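Local structure of alanine racemase (3HUR) at residues 111-116 with 149-154; 182-187 with 216-221; 301-306 with 310-315. The protein belongs to the alanine racemase family, in which an N-terminal TIM-barrel domain is joined to a C-terminal domain built mainly of beta strands. All coordinates share one frame; numbering follows the deposited sequence.

Interaction 1 of 3, residues 111-116 with 149-154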
# COMPACT_ATOMS: atom_id res chain seq x y z
N ALA A 111 37.44 -14.25 -24.56
CA ALA A 111 38.45 -13.26 -24.14
C ALA A 111 38.95 -13.50 -22.69
O ALA A 111 40.17 -13.51 -22.42
CB ALA A 111 37.89 -11.84 -24.31
N TRP A 112 37.99 -13.72 -21.79
CA TRP A 112 38.27 -13.95 -20.37
C TRP A 112 39.25 -15.11 -20.15
O TRP A 112 40.14 -15.03 -19.33
CB TRP A 112 36.94 -14.20 -19.61
CG TRP A 112 37.08 -14.43 -18.12
CD1 TRP A 112 36.89 -13.51 -17.13
CD2 TRP A 112 37.45 -15.65 -17.46
NE1 TRP A 112 37.11 -14.08 -15.91
CE2 TRP A 112 37.47 -15.39 -16.08
CE3 TRP A 112 37.79 -16.93 -17.90
CZ2 TRP A 112 37.79 -16.36 -15.15
CZ3 TRP A 112 38.11 -17.89 -16.97
CH2 TRP A 112 38.10 -17.60 -15.61
N LEU A 113 39.04 -16.20 -20.89
CA LEU A 113 39.91 -17.40 -20.82
C LEU A 113 41.29 -17.16 -21.39
O LEU A 113 42.27 -17.63 -20.84
CB LEU A 113 39.31 -18.58 -21.60
CG LEU A 113 38.62 -19.69 -20.82
CD1 LEU A 113 38.21 -20.82 -21.79
CD2 LEU A 113 39.53 -20.20 -19.72
N GLN A 114 41.34 -16.45 -22.50
CA GLN A 114 42.62 -16.17 -23.16
C GLN A 114 43.48 -15.30 -22.28
O GLN A 114 44.69 -15.51 -22.23
CB GLN A 114 42.42 -15.49 -24.52
CG GLN A 114 41.73 -16.37 -25.54
CD GLN A 114 41.18 -15.58 -26.73
OE1 GLN A 114 41.11 -14.35 -26.71
NE2 GLN A 114 40.76 -16.30 -27.76
N ASN A 115 42.86 -14.34 -21.59
CA ASN A 115 43.60 -13.38 -20.75
C ASN A 115 43.69 -13.79 -19.28
O ASN A 115 44.19 -13.02 -18.45
CB ASN A 115 42.96 -11.98 -20.84
CG ASN A 115 42.97 -11.39 -22.27
OD1 ASN A 115 44.04 -11.07 -22.82
ND2 ASN A 115 41.80 -11.25 -22.85
N LEU A 116 43.22 -15.00 -18.94
CA LEU A 116 43.46 -15.54 -17.61
C LEU A 116 44.89 -15.25 -17.21
O LEU A 116 45.80 -15.56 -17.97
CB LEU A 116 43.29 -17.05 -17.59
CG LEU A 116 41.98 -17.56 -17.02
CD1 LEU A 116 42.16 -19.04 -16.79
CD2 LEU A 116 41.62 -16.84 -15.75
N LYS A 149 40.15 -26.12 -26.01
CA LYS A 149 41.60 -26.20 -26.20
C LYS A 149 42.34 -25.54 -25.07
O LYS A 149 43.26 -26.14 -24.55
CB LYS A 149 42.06 -25.54 -27.53
N ILE A 150 41.95 -24.32 -24.69
CA ILE A 150 42.68 -23.59 -23.64
C ILE A 150 42.52 -24.27 -22.32
O ILE A 150 43.48 -24.36 -21.57
CB ILE A 150 42.24 -22.13 -23.50
CG1 ILE A 150 42.62 -21.36 -24.75
CG2 ILE A 150 42.91 -21.49 -22.23
CD1 ILE A 150 41.88 -20.06 -24.92
N ILE A 151 41.34 -24.80 -22.06
CA ILE A 151 41.07 -25.55 -20.83
C ILE A 151 41.84 -26.85 -20.76
O ILE A 151 42.53 -27.10 -19.78
CB ILE A 151 39.55 -25.86 -20.66
CG1 ILE A 151 38.82 -24.61 -20.13
CG2 ILE A 151 39.32 -27.06 -19.73
CD1 ILE A 151 37.38 -24.46 -20.61
N ASP A 152 41.70 -27.68 -21.79
CA ASP A 152 42.44 -28.96 -21.87
C ASP A 152 43.94 -28.76 -21.69
O ASP A 152 44.58 -29.40 -20.86
CB ASP A 152 42.17 -29.64 -23.21
CG ASP A 152 40.82 -30.32 -23.26
OD1 ASP A 152 40.22 -30.56 -22.18
OD2 ASP A 152 40.36 -30.64 -24.37
N LYS A 153 44.50 -27.84 -22.47
CA LYS A 153 45.93 -27.54 -22.35
C LYS A 153 46.33 -27.13 -20.93
O LYS A 153 47.44 -27.43 -20.51
CB LYS A 153 46.34 -26.45 -23.36
CG LYS A 153 47.74 -26.66 -23.98
CD LYS A 153 48.21 -25.43 -24.82
CE LYS A 153 49.74 -25.21 -24.72
NZ LYS A 153 50.06 -23.82 -24.25
N ASN A 154 45.44 -26.48 -20.17
CA ASN A 154 45.76 -26.04 -18.81
C ASN A 154 45.18 -26.98 -17.75
O ASN A 154 43.97 -27.05 -17.53
CB ASN A 154 45.33 -24.60 -18.57
CG ASN A 154 45.84 -24.06 -17.23
OD1 ASN A 154 46.11 -24.84 -16.28
ND2 ASN A 154 45.99 -22.73 -17.14
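Leu113 meets Ile150 and Ile151 where two consecutive helices on the outside of the TIM barrel, 110-114 and 141-153, lie next to each other near their C-terminal ends. It is a small example of how barrel helices pack: side chains of adjacent helices touch each other and also rest on the strands beneath.

The contact is apolar, and no hydrogen bond joins the two segments. In its deeper part, CD1 of Leu113 touches CD1 of Ile151 at 3.9 Å, the two side chains crossing at about a right angle. Both residues are buried, and both also reach Ile107 of strand 103-107 and Leu157 of strand 157-163, so they link the helices to each other and to the barrel wall. Ile150 sits nearer the surface. Its CG2 approaches the Leu113 backbone O at 4.2 Å. With Ile150 CG1 anti to its carbonyl carbon (chi1 -66°) and chi2 162°, Ile150 CD1 comes 3.7 Å from Gln114 CG. Here the aliphatic part of the glutamine, rather than its amide, does the touching, again crossing the isoleucine nearly at right angles.

The polar groups bond within their own segment or to residues outside the pair. The helix of segment 149-154 finishes with Asn154 N donating to Ile150 O at 3.2 Å, while Asn154 OD1 bonds to Gln156 N just beyond. In segment 111-116, Asn115 N donates to Ala111 O at 2.9 Å. Trp112 packs on Ile105 and Ile107 of strand 103-107, and its NE1 is bonded to Trp90 O. One face of the Trp112 indole receives Leu116 CD2, 3.6 Å above the ring plane and displaced toward the rim.

Interaction 2 of 3, residues 182-187 with 216-221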
# COMPACT_ATOMS: atom_id res chain seq x y z
N GLU A 182 13.96 -24.29 -30.37
CA GLU A 182 15.03 -23.47 -30.91
C GLU A 182 16.25 -23.53 -30.00
O GLU A 182 17.38 -23.74 -30.47
CB GLU A 182 14.56 -22.04 -31.07
CG GLU A 182 15.56 -21.11 -31.70
CD GLU A 182 15.01 -19.68 -31.89
OE1 GLU A 182 13.75 -19.47 -31.86
OE2 GLU A 182 15.84 -18.75 -32.08
N GLN A 183 16.03 -23.38 -28.70
CA GLN A 183 17.13 -23.44 -27.74
C GLN A 183 17.82 -24.81 -27.76
O GLN A 183 19.05 -24.91 -27.75
CB GLN A 183 16.64 -23.11 -26.33
CG GLN A 183 16.27 -21.64 -26.09
CD GLN A 183 16.22 -21.26 -24.61
OE1 GLN A 183 15.28 -21.59 -23.88
NE2 GLN A 183 17.25 -20.56 -24.17
N LEU A 184 17.03 -25.88 -27.78
CA LEU A 184 17.59 -27.22 -27.85
C LEU A 184 18.39 -27.43 -29.17
O LEU A 184 19.43 -28.10 -29.17
CB LEU A 184 16.47 -28.24 -27.74
CG LEU A 184 16.87 -29.70 -27.59
CD1 LEU A 184 17.86 -29.87 -26.42
CD2 LEU A 184 15.60 -30.57 -27.43
N ARG A 185 17.94 -26.82 -30.26
CA ARG A 185 18.71 -26.88 -31.52
C ARG A 185 20.08 -26.23 -31.26
O ARG A 185 21.13 -26.88 -31.46
CB ARG A 185 17.89 -26.28 -32.71
CG ARG A 185 18.65 -25.64 -33.94
CD ARG A 185 18.20 -26.30 -35.25
NE ARG A 185 17.71 -25.44 -36.34
CZ ARG A 185 18.25 -25.33 -37.58
NH1 ARG A 185 19.38 -25.95 -37.94
NH2 ARG A 185 17.65 -24.54 -38.48
N ARG A 186 20.07 -25.00 -30.75
CA ARG A 186 21.33 -24.30 -30.49
C ARG A 186 22.28 -25.07 -29.56
O ARG A 186 23.48 -25.14 -29.82
CB ARG A 186 21.07 -22.91 -29.94
CG ARG A 186 20.88 -21.83 -31.01
CD ARG A 186 19.68 -20.97 -30.60
NE ARG A 186 19.47 -19.78 -31.44
CZ ARG A 186 18.65 -18.76 -31.12
NH1 ARG A 186 17.97 -18.76 -29.97
NH2 ARG A 186 18.52 -17.75 -31.96
N TRP A 187 21.74 -25.65 -28.48
CA TRP A 187 22.56 -26.45 -27.58
C TRP A 187 23.34 -27.51 -28.38
O TRP A 187 24.57 -27.58 -28.31
CB TRP A 187 21.68 -27.11 -26.51
CG TRP A 187 22.36 -28.18 -25.74
CD1 TRP A 187 22.20 -29.53 -25.89
CD2 TRP A 187 23.30 -28.01 -24.67
NE1 TRP A 187 22.98 -30.21 -24.97
CE2 TRP A 187 23.67 -29.29 -24.22
CE3 TRP A 187 23.86 -26.89 -24.04
CZ2 TRP A 187 24.59 -29.48 -23.20
CZ3 TRP A 187 24.77 -27.08 -23.03
CH2 TRP A 187 25.13 -28.37 -22.61
N PRO A 216 14.29 -37.60 -23.91
CA PRO A 216 15.67 -38.14 -23.92
C PRO A 216 16.70 -37.17 -24.45
O PRO A 216 17.89 -37.39 -24.28
CB PRO A 216 15.57 -39.33 -24.86
CG PRO A 216 14.12 -39.72 -24.84
CD PRO A 216 13.37 -38.44 -24.69
N ARG A 217 16.25 -36.11 -25.12
CA ARG A 217 17.17 -35.14 -25.68
C ARG A 217 17.78 -34.23 -24.60
O ARG A 217 18.78 -33.52 -24.86
CB ARG A 217 16.44 -34.26 -26.69
CG ARG A 217 15.98 -34.97 -28.00
CD ARG A 217 15.19 -34.01 -28.90
NE ARG A 217 13.91 -33.64 -28.30
CZ ARG A 217 13.14 -32.63 -28.69
NH1 ARG A 217 13.49 -31.87 -29.71
NH2 ARG A 217 12.00 -32.36 -28.04
N ILE A 218 17.14 -34.21 -23.43
CA ILE A 218 17.63 -33.42 -22.32
C ILE A 218 18.53 -34.32 -21.47
O ILE A 218 18.12 -35.42 -21.07
CB ILE A 218 16.48 -32.85 -21.43
CG1 ILE A 218 15.42 -32.13 -22.27
CG2 ILE A 218 17.02 -31.89 -20.42
CD1 ILE A 218 15.91 -30.88 -22.95
N SER A 219 19.75 -33.88 -21.21
CA SER A 219 20.60 -34.58 -20.25
C SER A 219 20.27 -34.17 -18.80
O SER A 219 20.23 -33.00 -18.45
CB SER A 219 22.08 -34.29 -20.51
OG SER A 219 22.88 -34.87 -19.49
N PHE A 220 20.04 -35.17 -17.97
CA PHE A 220 19.84 -34.97 -16.57
C PHE A 220 21.07 -35.38 -15.80
O PHE A 220 21.04 -35.65 -14.60
CB PHE A 220 18.58 -35.70 -16.17
CG PHE A 220 17.37 -35.14 -16.86
CD1 PHE A 220 16.84 -33.92 -16.45
CD2 PHE A 220 16.84 -35.77 -17.98
CE1 PHE A 220 15.76 -33.36 -17.09
CE2 PHE A 220 15.75 -35.22 -18.63
CZ PHE A 220 15.20 -34.00 -18.18
N ALA A 221 22.20 -35.35 -16.49
CA ALA A 221 23.46 -35.73 -15.86
C ALA A 221 23.59 -34.97 -14.51
O ALA A 221 23.71 -35.60 -13.45
CB ALA A 221 24.64 -35.43 -16.80
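Leu184 packs against Arg217 and Ile218 in a helix-to-loop contact, between helix 174-191 and the loop that precedes strand 222-223. The leucine drives it. Its CD2 lies over one face of the Arg217 guanidinium, 3.2 Å above the plane and displaced toward the rim, with Arg217 NH1 3.4 Å from Leu184 CD2. The arginine chain bends at chi3 (-67°), which folds the flat group back across the leucine, and Leu184 CD2 also meets Arg217 CD at 3.8 Å. The nitrogens of the same group also serve its charge: NH1 forms a salt bridge with Glu181 and NH2 one with Asp215, which together probably hold the guanidinium's rotation.

The loop leads into the last strand of the TIM barrel, and Ala221 already bonds by its backbone to Lys33 and Lys34, at the start of the first strand, 34-38. Just before, Ser219 OG accepts from Ala221 N at 3.1 Å in an ST turn. The other leucine methyl, Leu184 CD1, lies by Arg217 O and meets Ile218 CD1 at 4.1 Å; Ile218 also touches Phe180 of the same helix. On the helix, Arg186 NH2 and Glu182 OE2 form a salt bridge of 2.9 Å.

Interaction 3 of 3, residues 301-306 with 310-315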
# COMPACT_ATOMS: atom_id res chain seq x y z
N SER A 301 -11.03 -17.49 6.22
CA SER A 301 -12.15 -18.26 6.80
C SER A 301 -11.74 -19.41 7.70
O SER A 301 -12.57 -19.92 8.47
CB SER A 301 -13.04 -18.80 5.68
OG SER A 301 -12.28 -19.32 4.61
N SER A 302 -10.48 -19.82 7.66
CA SER A 302 -10.05 -20.98 8.44
C SER A 302 -8.58 -21.00 8.80
O SER A 302 -7.76 -20.45 8.08
CB SER A 302 -10.32 -22.24 7.63
OG SER A 302 -11.60 -22.70 7.96
N VAL A 303 -8.25 -21.67 9.89
CA VAL A 303 -6.85 -21.92 10.22
C VAL A 303 -6.76 -23.37 10.64
O VAL A 303 -7.79 -24.01 10.87
CB VAL A 303 -6.38 -20.98 11.34
CG1 VAL A 303 -6.46 -19.53 10.91
CG2 VAL A 303 -7.21 -21.19 12.59
N ILE A 304 -5.54 -23.89 10.73
CA ILE A 304 -5.33 -25.23 11.22
C ILE A 304 -4.77 -25.23 12.63
O ILE A 304 -3.72 -24.66 12.90
CB ILE A 304 -4.35 -26.02 10.32
CG1 ILE A 304 -4.95 -26.24 8.93
CG2 ILE A 304 -3.96 -27.35 10.96
CD1 ILE A 304 -3.88 -26.32 7.82
N ILE A 305 -5.48 -25.92 13.50
CA ILE A 305 -5.04 -26.15 14.86
C ILE A 305 -5.20 -27.63 15.12
O ILE A 305 -6.29 -28.20 14.93
CB ILE A 305 -5.90 -25.38 15.86
CG1 ILE A 305 -5.67 -23.89 15.75
CG2 ILE A 305 -5.56 -25.79 17.26
CD1 ILE A 305 -6.71 -23.05 16.43
N ASN A 306 -4.11 -28.26 15.55
CA ASN A 306 -4.16 -29.67 15.93
C ASN A 306 -4.58 -30.57 14.77
O ASN A 306 -5.44 -31.45 14.92
CB ASN A 306 -5.14 -29.87 17.08
CG ASN A 306 -4.68 -30.93 18.05
OD1 ASN A 306 -3.86 -30.66 18.92
ND2 ASN A 306 -5.20 -32.13 17.91
N MET A 310 -10.31 -25.19 12.05
CA MET A 310 -11.34 -24.43 12.80
C MET A 310 -11.59 -23.06 12.15
O MET A 310 -10.69 -22.52 11.50
CB MET A 310 -10.97 -24.32 14.28
CG MET A 310 -10.95 -25.69 14.99
SD MET A 310 -9.93 -25.74 16.42
CE MET A 310 -9.21 -27.39 16.42
N PRO A 311 -12.82 -22.50 12.29
CA PRO A 311 -13.18 -21.35 11.49
C PRO A 311 -12.84 -20.00 12.12
O PRO A 311 -12.81 -19.86 13.34
CB PRO A 311 -14.69 -21.50 11.37
CG PRO A 311 -15.08 -22.04 12.67
CD PRO A 311 -13.97 -22.99 13.06
N ILE A 312 -12.61 -19.01 11.28
CA ILE A 312 -12.32 -17.68 11.74
C ILE A 312 -13.66 -17.01 11.85
O ILE A 312 -14.43 -17.04 10.92
CB ILE A 312 -11.44 -16.94 10.72
CG1 ILE A 312 -10.00 -17.37 10.88
CG2 ILE A 312 -11.56 -15.43 10.91
CD1 ILE A 312 -9.11 -16.96 9.73
N ILE A 313 -13.93 -16.38 12.99
CA ILE A 313 -15.18 -15.68 13.16
C ILE A 313 -14.97 -14.24 13.55
O ILE A 313 -14.15 -13.94 14.41
CB ILE A 313 -16.12 -16.38 14.18
CG1 ILE A 313 -15.67 -16.22 15.63
CG2 ILE A 313 -16.25 -17.88 13.86
CD1 ILE A 313 -14.48 -17.02 15.98
N GLY A 314 -15.70 -13.34 12.89
CA GLY A 314 -15.88 -12.00 13.37
C GLY A 314 -15.03 -11.04 12.60
O GLY A 314 -14.66 -11.31 11.46
N ARG A 315 -14.73 -9.91 13.25
CA ARG A 315 -13.92 -8.83 12.67
C ARG A 315 -12.44 -9.13 13.00
O ARG A 315 -12.10 -9.41 14.16
CB ARG A 315 -14.31 -7.48 13.29
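A beta hairpin joins Val303 and Met310, Ser302 and Pro311 across strands 302-305 and 308-311 of the C-terminal domain. Val303 and Met310 form its antiparallel hydrogen-bonded pair. Val303 N donates to Met310 O at 3.0 Å, nearly along the C=O axis (170°), whereas the return bond from Met310 N to Val303 O is bent and weak. The next pair, Ser302 with Pro311, is non-hydrogen-bonded, a place where the proline forfeits no bond to strand 302-305. Its CA atoms come within 4.4 Å, and CA-H...O contacts run from Ser302 CA to Met310 O and from Pro311 CA to Ser301 O. Beyond it, Ile312 N donates to Ser301 O at 3.0 Å with a straight N-H, but from well above the carbonyl plane, 61° out of it. Ser301 O also takes a weak bond from Ser302 OG.

Side chains of Val303 and Met310 share one face, those of Ser302 and Pro311 the other. CG1 of Val303 meets CD1 of Ile312 at 3.9 Å, the two side chains crossing at about a right angle; Val323 of strand 321-324 touches both, and Val335 of strand 334-339 packs on Val303. At the turn end, the thioether of Met310 crosses Ile305 at about a right angle: Met310 CE is 3.9 Å from Ile305 CB and 3.4 Å from Ile305 O. A bend at chi3 (-144°) takes the methyl there. Tyr329, Asp326 and Val323 also touch the methionine.

Strand 302-305 continues the sheet on its other edge, where Ile304 bonds by its backbone to Thr336, while Pro311 bonds through its backbone O to Lys324 of strand 321-324. The alternation of hydrogen-bonded and non-hydrogen-bonded pairs is the mark of an antiparallel beta hairpin, here set within a larger sheet.

In the fold
Interactions 1 and 2 belong to the N-terminal barrel domain, with centres 25 Å apart, and each packs side chains of an outer helix without a hydrogen bond across it. They differ: interaction 1 sets helix against helix by aliphatic contact and is partly buried, whereas the buried interaction 2 sets helix against loop and adds a guanidinium held by carboxylates, on an arginine that is itself exposed. Interaction 3, 62 Å from the first and 48 Å from the second between centres, lies in the C-terminal domain. There backbone bonds give the order and buried apolar side chains complete it, though the contact as a whole is partly buried. No two share a helix or strand.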